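Local coordinates for protein chitosanase (Gynuella sunshinyii YC6258, PDB 6X2Q) that probably hydrolyses chitosan, as a glycoside hydrolase of family 46, and holds a chain of glucosamine units in its substrate cleft, at residues 33-38 / 201-206; 144-149 / 190-195. All blocks are in the same frame, centred on the assembly; numbering follows the deposited sequence.

Contact 1 of 2, residues 33-38 / 201-206. With GCS (2-amino-2-deoxy-beta-D-glucopyranose), chain C; GCS (2-amino-2-deoxy-beta-D-glucopyranose), chain B.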
loop_
_atom_site.group_PDB
_atom_site.type_symbol
_atom_site.label_atom_id
_atom_site.label_comp_id
_atom_site.label_asym_id
_atom_site.label_seq_id
_atom_site.Cartn_x
_atom_site.Cartn_y
_atom_site.Cartn_z
ATOM N N LEU A 33 15.680 -1.818 -0.809
ATOM C CA LEU A 33 15.179 -2.595 -1.936
ATOM C C LEU A 33 15.787 -2.171 -3.261
ATOM O O LEU A 33 15.523 -2.816 -4.286
ATOM C CB LEU A 33 13.650 -2.503 -2.009
ATOM C CG LEU A 33 12.893 -3.150 -0.849
ATOM C CD1 LEU A 33 11.403 -3.095 -1.086
ATOM C CD2 LEU A 33 13.358 -4.586 -0.646
ATOM N N ASP A 34 16.608 -1.121 -3.267
ATOM C CA ASP A 34 17.235 -0.638 -4.496
ATOM C C ASP A 34 16.168 -0.219 -5.498
ATOM O O ASP A 34 16.226 -0.565 -6.678
ATOM C CB ASP A 34 18.181 -1.687 -5.107
ATOM C CG ASP A 34 19.658 -1.338 -4.916
ATOM O OD1 ASP A 34 19.996 -0.657 -3.916
ATOM O OD2 ASP A 34 20.487 -1.754 -5.760
ATOM N N ASP A 35 15.179 0.531 -5.011
ATOM C CA ASP A 35 14.050 0.981 -5.814
ATOM C C ASP A 35 13.968 2.497 -5.843
ATOM O O ASP A 35 12.934 3.046 -6.239
ATOM C CB ASP A 35 12.733 0.391 -5.286
ATOM C CG ASP A 35 12.425 0.795 -3.815
ATOM O OD1 ASP A 35 13.288 1.415 -3.136
ATOM O OD2 ASP A 35 11.304 0.491 -3.338
ATOM N N GLY A 36 15.022 3.183 -5.415
ATOM C CA GLY A 36 15.021 4.626 -5.312
ATOM C C GLY A 36 14.362 5.193 -4.066
ATOM O O GLY A 36 14.253 6.421 -3.946
ATOM N N ARG A 37 13.909 4.358 -3.137
ATOM C CA ARG A 37 13.129 4.848 -2.009
ATOM C C ARG A 37 13.879 4.745 -0.686
ATOM O O ARG A 37 13.333 5.123 0.356
ATOM C CB ARG A 37 11.790 4.098 -1.944
ATOM C CG ARG A 37 10.908 4.325 -3.202
ATOM C CD ARG A 37 9.431 3.915 -2.989
ATOM N NE ARG A 37 8.609 4.171 -4.176
ATOM C CZ ARG A 37 8.465 3.314 -5.192
ATOM N NH1 ARG A 37 9.090 2.142 -5.160
ATOM N NH2 ARG A 37 7.703 3.622 -6.241
ATOM N N GLY A 38 15.122 4.267 -0.706
ATOM C CA GLY A 38 15.900 4.151 0.519
ATOM C C GLY A 38 15.511 2.917 1.298
ATOM O O GLY A 38 15.460 1.805 0.751
ATOM N N GLU A 201 11.178 0.181 -11.554
ATOM C CA GLU A 201 10.695 -0.721 -12.600
ATOM C C GLU A 201 10.860 -2.182 -12.208
ATOM O O GLU A 201 9.914 -2.968 -12.309
ATOM C CB GLU A 201 11.414 -0.457 -13.920
ATOM C CG GLU A 201 10.909 -1.387 -15.037
ATOM C CD GLU A 201 11.623 -1.163 -16.341
ATOM O OE1 GLU A 201 12.141 -0.040 -16.534
ATOM O OE2 GLU A 201 11.660 -2.109 -17.161
ATOM N N ASP A 202 12.072 -2.579 -11.824
ATOM C CA ASP A 202 12.298 -3.960 -11.407
ATOM C C ASP A 202 11.394 -4.342 -10.241
ATOM O O ASP A 202 10.768 -5.408 -10.250
ATOM C CB ASP A 202 13.763 -4.164 -11.008
ATOM C CG ASP A 202 14.716 -4.119 -12.188
ATOM O OD1 ASP A 202 15.915 -3.836 -11.944
ATOM O OD2 ASP A 202 14.275 -4.380 -13.339
ATOM N N GLU A 203 11.357 -3.501 -9.197
ATOM C CA GLU A 203 10.508 -3.773 -8.040
ATOM C C GLU A 203 9.061 -3.969 -8.467
ATOM O O GLU A 203 8.431 -4.981 -8.143
ATOM C CB GLU A 203 10.609 -2.622 -7.037
ATOM C CG GLU A 203 11.489 -2.895 -5.850
ATOM C CD GLU A 203 10.897 -3.911 -4.895
ATOM O OE1 GLU A 203 11.380 -5.065 -4.878
ATOM O OE2 GLU A 203 9.953 -3.556 -4.155
ATOM N N TRP A 204 8.524 -3.014 -9.219
ATOM C CA TRP A 204 7.104 -3.042 -9.530
ATOM C C TRP A 204 6.773 -4.123 -10.554
ATOM O O TRP A 204 5.751 -4.811 -10.429
ATOM C CB TRP A 204 6.667 -1.670 -10.028
ATOM C CG TRP A 204 6.370 -0.714 -8.923
ATOM C CD1 TRP A 204 6.625 -0.887 -7.588
ATOM C CD2 TRP A 204 5.751 0.568 -9.055
ATOM N NE1 TRP A 204 6.205 0.218 -6.880
ATOM C CE2 TRP A 204 5.659 1.122 -7.759
ATOM C CE3 TRP A 204 5.266 1.302 -10.142
ATOM C CZ2 TRP A 204 5.094 2.373 -7.526
ATOM C CZ3 TRP A 204 4.696 2.544 -9.908
ATOM C CH2 TRP A 204 4.619 3.068 -8.613
ATOM N N SER A 205 7.626 -4.288 -11.571
ATOM C CA SER A 205 7.371 -5.294 -12.596
ATOM C C SER A 205 7.206 -6.688 -11.990
ATOM O O SER A 205 6.327 -7.450 -12.402
ATOM C CB SER A 205 8.502 -5.291 -13.628
ATOM O OG SER A 205 8.185 -6.187 -14.675
ATOM N N GLU A 206 8.029 -7.037 -11.007
ATOM C CA GLU A 206 7.917 -8.338 -10.359
ATOM C C GLU A 206 6.719 -8.443 -9.418
ATOM O O GLU A 206 6.520 -9.501 -8.809
ATOM C CB GLU A 206 9.199 -8.635 -9.579
ATOM C CG GLU A 206 10.443 -8.714 -10.448
ATOM C CD GLU A 206 11.578 -9.468 -9.771
ATOM O OE1 GLU A 206 11.601 -10.719 -9.870
ATOM O OE2 GLU A 206 12.439 -8.815 -9.135
HETATM C C1 GCS C . 7.844 -0.619 -2.016
HETATM C C2 GCS C . 7.417 -0.181 -3.523
HETATM C C3 GCS C . 6.557 1.138 -3.196
HETATM C C4 GCS C . 5.596 1.115 -1.958
HETATM C C5 GCS C . 5.798 0.310 -0.664
HETATM C C6 GCS C . 4.648 -0.086 -0.307
HETATM N N2 GCS C . 8.447 0.028 -4.371
HETATM O O1 GCS C . 8.436 -1.829 -2.263
HETATM O O3 GCS C . 5.631 1.128 -4.302
HETATM O O5 GCS C . 6.818 -0.684 -1.091
HETATM O O6 GCS C . 4.737 -1.254 0.528
HETATM C C1 GCS B . 5.155 3.735 -1.399
HETATM C C2 GCS B . 5.309 4.842 -0.375
HETATM C C3 GCS B . 4.398 5.977 -0.741
HETATM C C4 GCS B . 4.712 6.528 -2.123
HETATM C C5 GCS B . 4.913 5.297 -3.012
HETATM C C6 GCS B . 5.375 5.549 -4.421
HETATM N N2 GCS B . 5.121 4.430 0.969
HETATM O O1 GCS B . 5.953 2.565 -1.233
HETATM O O3 GCS B . 4.608 6.949 0.203
HETATM O O4 GCS B . 4.111 7.505 -2.358
HETATM O O5 GCS B . 5.777 4.334 -2.467
HETATM O O6 GCS B . 6.324 6.558 -4.512
#
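W204 meets the sugar and R37 with one ring: its NE1 donates to O3 of the chain C glucosamine at 2.8 Å (N-H...O 149°), while its CZ2 lies 3.2 Å from R37 NH2. The indole and guanidinium planes are only 20° apart, although the two side chains cross at about a right angle. The guanidinium presents one face to the chain C sugar, whose C3 sits off-centre above it, and its rim to D35 OD2 and to O6 of the chain B sugar. R37 NE gives that O6 a weak bond of 3.3 Å, and NH1, whose place is less certain, is bonded to T200 OG1. D35 is fixed through its other oxygen: CG sits between the backbone N and the carbonyl carbon (chi1 60°), and OD1 accepts from R37 N at 3.0 Å, the N-H coming from above the carboxylate plane in an Asx turn. D35 CB in turn packs 3.6 Å from E203 CG. From there the bent E203 chain carries OE2 to a weak 3.0 Å bond with O1 of the chain C sugar, and L33 CD1 lies across it, 3.4 Å from OE2. With a leucine in place of W204, sugar O3 would probably lose its N-H donor and a gap would open beside R37 NH2. Loop and short helix converge on one glucosamine, consistent with a sugar subsite in the cleft of this family 46, lysozyme-clan enzyme.

Contact 2 of 2, residues 144-149 / 190-195. With GCS (2-amino-2-deoxy-beta-D-glucopyranose), chain B; GCS (2-amino-2-deoxy-beta-D-glucopyranose), chain C; GCS (2-amino-2-deoxy-beta-D-glucopyranose), chain D; GCS (2-amino-2-deoxy-beta-D-glucopyranose), chain E.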
loop_
_atom_site.group_PDB
_atom_site.type_symbol
_atom_site.label_atom_id
_atom_site.label_comp_id
_atom_site.label_asym_id
_atom_site.label_seq_id
_atom_site.Cartn_x
_atom_site.Cartn_y
_atom_site.Cartn_z
ATOM N N ILE A 144 -3.326 2.326 -3.513
ATOM C CA ILE A 144 -2.817 3.528 -2.853
ATOM C C ILE A 144 -1.559 3.202 -2.050
ATOM O O ILE A 144 -0.651 4.030 -1.949
ATOM C CB ILE A 144 -3.903 4.206 -1.983
ATOM C CG1 ILE A 144 -3.675 5.724 -1.933
ATOM C CG2 ILE A 144 -3.927 3.644 -0.580
ATOM C CD1 ILE A 144 -4.769 6.498 -1.242
ATOM N N ILE A 145 -1.450 1.980 -1.532
ATOM C CA ILE A 145 -0.306 1.637 -0.694
ATOM C C ILE A 145 0.970 1.532 -1.523
ATOM O O ILE A 145 2.034 2.021 -1.115
ATOM C CB ILE A 145 -0.590 0.336 0.074
ATOM C CG1 ILE A 145 -1.499 0.633 1.274
ATOM C CG2 ILE A 145 0.730 -0.333 0.519
ATOM C CD1 ILE A 145 -2.144 -0.588 1.837
ATOM N N GLN A 146 0.882 0.896 -2.699
ATOM C CA GLN A 146 2.043 0.669 -3.550
ATOM C C GLN A 146 2.356 1.891 -4.410
ATOM O O GLN A 146 3.522 2.225 -4.605
ATOM C CB GLN A 146 1.805 -0.570 -4.429
ATOM C CG GLN A 146 2.942 -0.877 -5.411
ATOM C CD GLN A 146 2.792 -2.208 -6.140
ATOM O OE1 GLN A 146 1.703 -2.595 -6.564
ATOM N NE2 GLN A 146 3.907 -2.901 -6.312
ATOM N N HIS A 147 1.335 2.573 -4.933
ATOM C CA HIS A 147 1.543 3.677 -5.867
ATOM C C HIS A 147 1.551 5.048 -5.209
ATOM O O HIS A 147 2.012 6.010 -5.838
ATOM C CB HIS A 147 0.447 3.681 -6.948
ATOM C CG HIS A 147 0.378 2.416 -7.743
ATOM N ND1 HIS A 147 0.812 2.335 -9.051
ATOM C CD2 HIS A 147 -0.068 1.179 -7.416
ATOM C CE1 HIS A 147 0.628 1.104 -9.494
ATOM N NE2 HIS A 147 0.098 0.383 -8.524
ATOM N N GLY A 148 1.005 5.169 -3.997
ATOM C CA GLY A 148 0.921 6.449 -3.316
ATOM C C GLY A 148 -0.203 7.312 -3.852
ATOM O O GLY A 148 -0.834 6.956 -4.855
ATOM N N GLU A 149 -0.474 8.440 -3.194
ATOM C CA GLU A 149 -1.518 9.371 -3.610
ATOM C C GLU A 149 -0.940 10.685 -4.146
ATOM O O GLU A 149 -1.587 11.736 -4.085
ATOM C CB GLU A 149 -2.495 9.641 -2.459
ATOM C CG GLU A 149 -3.877 10.052 -2.940
ATOM C CD GLU A 149 -4.773 10.603 -1.825
ATOM O OE1 GLU A 149 -4.292 10.769 -0.678
ATOM O OE2 GLU A 149 -5.966 10.892 -2.107
ATOM N N GLN A 190 -0.353 -2.283 -16.332
ATOM C CA GLN A 190 0.479 -1.599 -17.319
ATOM C C GLN A 190 1.448 -0.633 -16.651
ATOM O O GLN A 190 2.604 -0.507 -17.082
ATOM C CB GLN A 190 -0.400 -0.858 -18.323
ATOM C CG GLN A 190 -1.007 -1.761 -19.389
ATOM C CD GLN A 190 -2.231 -1.153 -20.043
ATOM O OE1 GLN A 190 -2.379 0.069 -20.106
ATOM N NE2 GLN A 190 -3.120 -2.005 -20.530
ATOM N N VAL A 191 0.997 0.058 -15.595
ATOM C CA VAL A 191 1.880 0.991 -14.891
ATOM C C VAL A 191 2.962 0.235 -14.128
ATOM O O VAL A 191 4.129 0.653 -14.104
ATOM C CB VAL A 191 1.063 1.907 -13.959
ATOM C CG1 VAL A 191 1.941 2.573 -12.891
ATOM C CG2 VAL A 191 0.237 2.953 -14.747
ATOM N N LEU A 192 2.603 -0.878 -13.484
ATOM C CA LEU A 192 3.611 -1.663 -12.776
ATOM C C LEU A 192 4.667 -2.212 -13.745
ATOM O O LEU A 192 5.858 -2.257 -13.412
ATOM C CB LEU A 192 2.939 -2.790 -11.989
ATOM C CG LEU A 192 2.140 -2.354 -10.732
ATOM C CD1 LEU A 192 1.397 -3.539 -10.069
ATOM C CD2 LEU A 192 3.021 -1.587 -9.694
ATOM N N ARG A 193 4.242 -2.630 -14.949
ATOM C CA ARG A 193 5.182 -3.131 -15.950
ATOM C C ARG A 193 5.999 -2.008 -16.569
ATOM O O ARG A 193 7.150 -2.229 -16.965
ATOM C CB ARG A 193 4.443 -3.885 -17.063
ATOM C CG ARG A 193 3.979 -5.290 -16.693
ATOM C CD ARG A 193 4.434 -6.351 -17.707
ATOM N NE ARG A 193 3.942 -7.679 -17.338
ATOM C CZ ARG A 193 4.406 -8.402 -16.317
ATOM N NH1 ARG A 193 5.402 -7.940 -15.566
ATOM N NH2 ARG A 193 3.881 -9.597 -16.047
ATOM N N HIS A 194 5.428 -0.811 -16.684
ATOM C CA HIS A 194 6.058 0.289 -17.415
ATOM C C HIS A 194 5.909 1.591 -16.658
ATOM O O HIS A 194 5.266 2.535 -17.131
ATOM C CB HIS A 194 5.464 0.407 -18.818
ATOM C CG HIS A 194 5.731 -0.793 -19.656
ATOM N ND1 HIS A 194 4.725 -1.591 -20.158
ATOM C CD2 HIS A 194 6.898 -1.371 -20.028
ATOM C CE1 HIS A 194 5.262 -2.593 -20.830
ATOM N NE2 HIS A 194 6.578 -2.484 -20.765
ATOM N N PRO A 195 6.534 1.700 -15.494
ATOM C CA PRO A 195 6.385 2.929 -14.708
ATOM C C PRO A 195 7.162 4.085 -15.322
ATOM O O PRO A 195 8.219 3.904 -15.931
ATOM C CB PRO A 195 6.939 2.546 -13.328
ATOM C CG PRO A 195 7.790 1.335 -13.554
ATOM C CD PRO A 195 7.360 0.677 -14.825
HETATM C C1 GCS B . 5.155 3.735 -1.399
HETATM C C2 GCS B . 5.309 4.842 -0.375
HETATM C C3 GCS B . 4.398 5.977 -0.741
HETATM C C4 GCS B . 4.712 6.528 -2.123
HETATM C C5 GCS B . 4.913 5.297 -3.012
HETATM C C6 GCS B . 5.375 5.549 -4.421
HETATM N N2 GCS B . 5.121 4.430 0.969
HETATM O O1 GCS B . 5.953 2.565 -1.233
HETATM O O3 GCS B . 4.608 6.949 0.203
HETATM O O4 GCS B . 4.111 7.505 -2.358
HETATM O O5 GCS B . 5.777 4.334 -2.467
HETATM O O6 GCS B . 6.324 6.558 -4.512
HETATM C C1 GCS C . 7.844 -0.619 -2.016
HETATM C C2 GCS C . 7.417 -0.181 -3.523
HETATM C C3 GCS C . 6.557 1.138 -3.196
HETATM C C4 GCS C . 5.596 1.115 -1.958
HETATM C C5 GCS C . 5.798 0.310 -0.664
HETATM C C6 GCS C . 4.648 -0.086 -0.307
HETATM N N2 GCS C . 8.447 0.028 -4.371
HETATM O O1 GCS C . 8.436 -1.829 -2.263
HETATM O O3 GCS C . 5.631 1.128 -4.302
HETATM O O5 GCS C . 6.818 -0.684 -1.091
HETATM O O6 GCS C . 4.737 -1.254 0.528
HETATM C C1 GCS D . 3.733 8.768 -1.810
HETATM C C2 GCS D . 3.384 9.846 -2.779
HETATM C C3 GCS D . 3.312 11.156 -2.051
HETATM C C4 GCS D . 2.209 11.185 -1.017
HETATM C C5 GCS D . 2.330 9.864 -0.255
HETATM C C6 GCS D . 1.131 9.557 0.585
HETATM N N2 GCS D . 4.398 9.960 -3.739
HETATM O O3 GCS D . 3.089 12.132 -3.006
HETATM O O4 GCS D . 1.905 12.301 -0.607
HETATM O O5 GCS D . 2.578 8.712 -1.026
HETATM O O6 GCS D . 0.100 9.170 -0.248
HETATM C C1 GCS E . 1.028 13.093 -0.442
HETATM C C2 GCS E . 1.033 14.009 0.677
HETATM C C3 GCS E . -0.198 14.916 0.682
HETATM C C4 GCS E . -0.193 15.629 -0.621
HETATM C C5 GCS E . -0.262 14.551 -1.663
HETATM C C6 GCS E . -0.266 15.204 -3.002
HETATM N N2 GCS E . 1.106 13.397 1.952
HETATM O O3 GCS E . -0.158 15.937 1.656
HETATM O O4 GCS E . -1.304 16.500 -0.682
HETATM O O5 GCS E . 0.893 13.786 -1.595
HETATM O O6 GCS E . -1.629 15.347 -3.328
#
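L192 sets its CD2 methyl against both the Q146 amide and the H147 ring of helix 134-147: it lies 3.5 Å from Q146 OE1 and 3.6 Å from H147 CE1. V191 comes to the same ring at its edge, in the ring plane, with CG1 3.9 Å from CE1. These are contacts of aliphatic carbon with polar groups, so the bonds that satisfy the latter must come from elsewhere. R188, just before 190-195 on the same helix, supplies two of them, with NH2 to Q146 OE1 and NE to H147 NE2. S207 OG pairs with Q146 NE2 and D154 O with H147 ND1, which fixes the rotation of both planar groups. Q146 reaches its partners with CG anti to the backbone N (chi1 178°) and the chain running on extended. Its backbone O faces the ligand instead: O3 of the chain C glucosamine donates to Q146 O, at a doubtfully short separation. Farther along the glycan, E149 N donates to O6 of the chain D sugar at 3.1 Å (148°). The turn between them is made at G148, whose positive phi ends the helix and whose bare CA comes within 3.5 Å of O4 of the chain B sugar. The OE2 of E149 forms a salt bridge with R125 of helix 104-129. The end of helix 134-147 is thus set between the sugars and the end of helix 177-193, with helix 156-167 touching H147 and V191, and W204 of helix 201-205 covering Q146, L192 and V191.

Overall arrangement
Contacts 1 and 2 have centres 11 Å apart and share the chain B and chain C glucosamines; along the sequence, contact 2 is nested within the long excursion that contact 1 closes. W204 joins them directly: its CZ2 is 3.3 Å from Q146 O, its CB is 3.5 Å from L192 O, and its ring meets that of H147 with the planes at about 45°. Side chains of contact 1 and backbone groups of contact 2 therefore line neighbouring parts of one glycan site, which 144-149 continues to the chain D and E sugars. D52, Y118 and G45 bring further hydrogen bonds to the bound sugars, consistent with a chitosan-binding cleft.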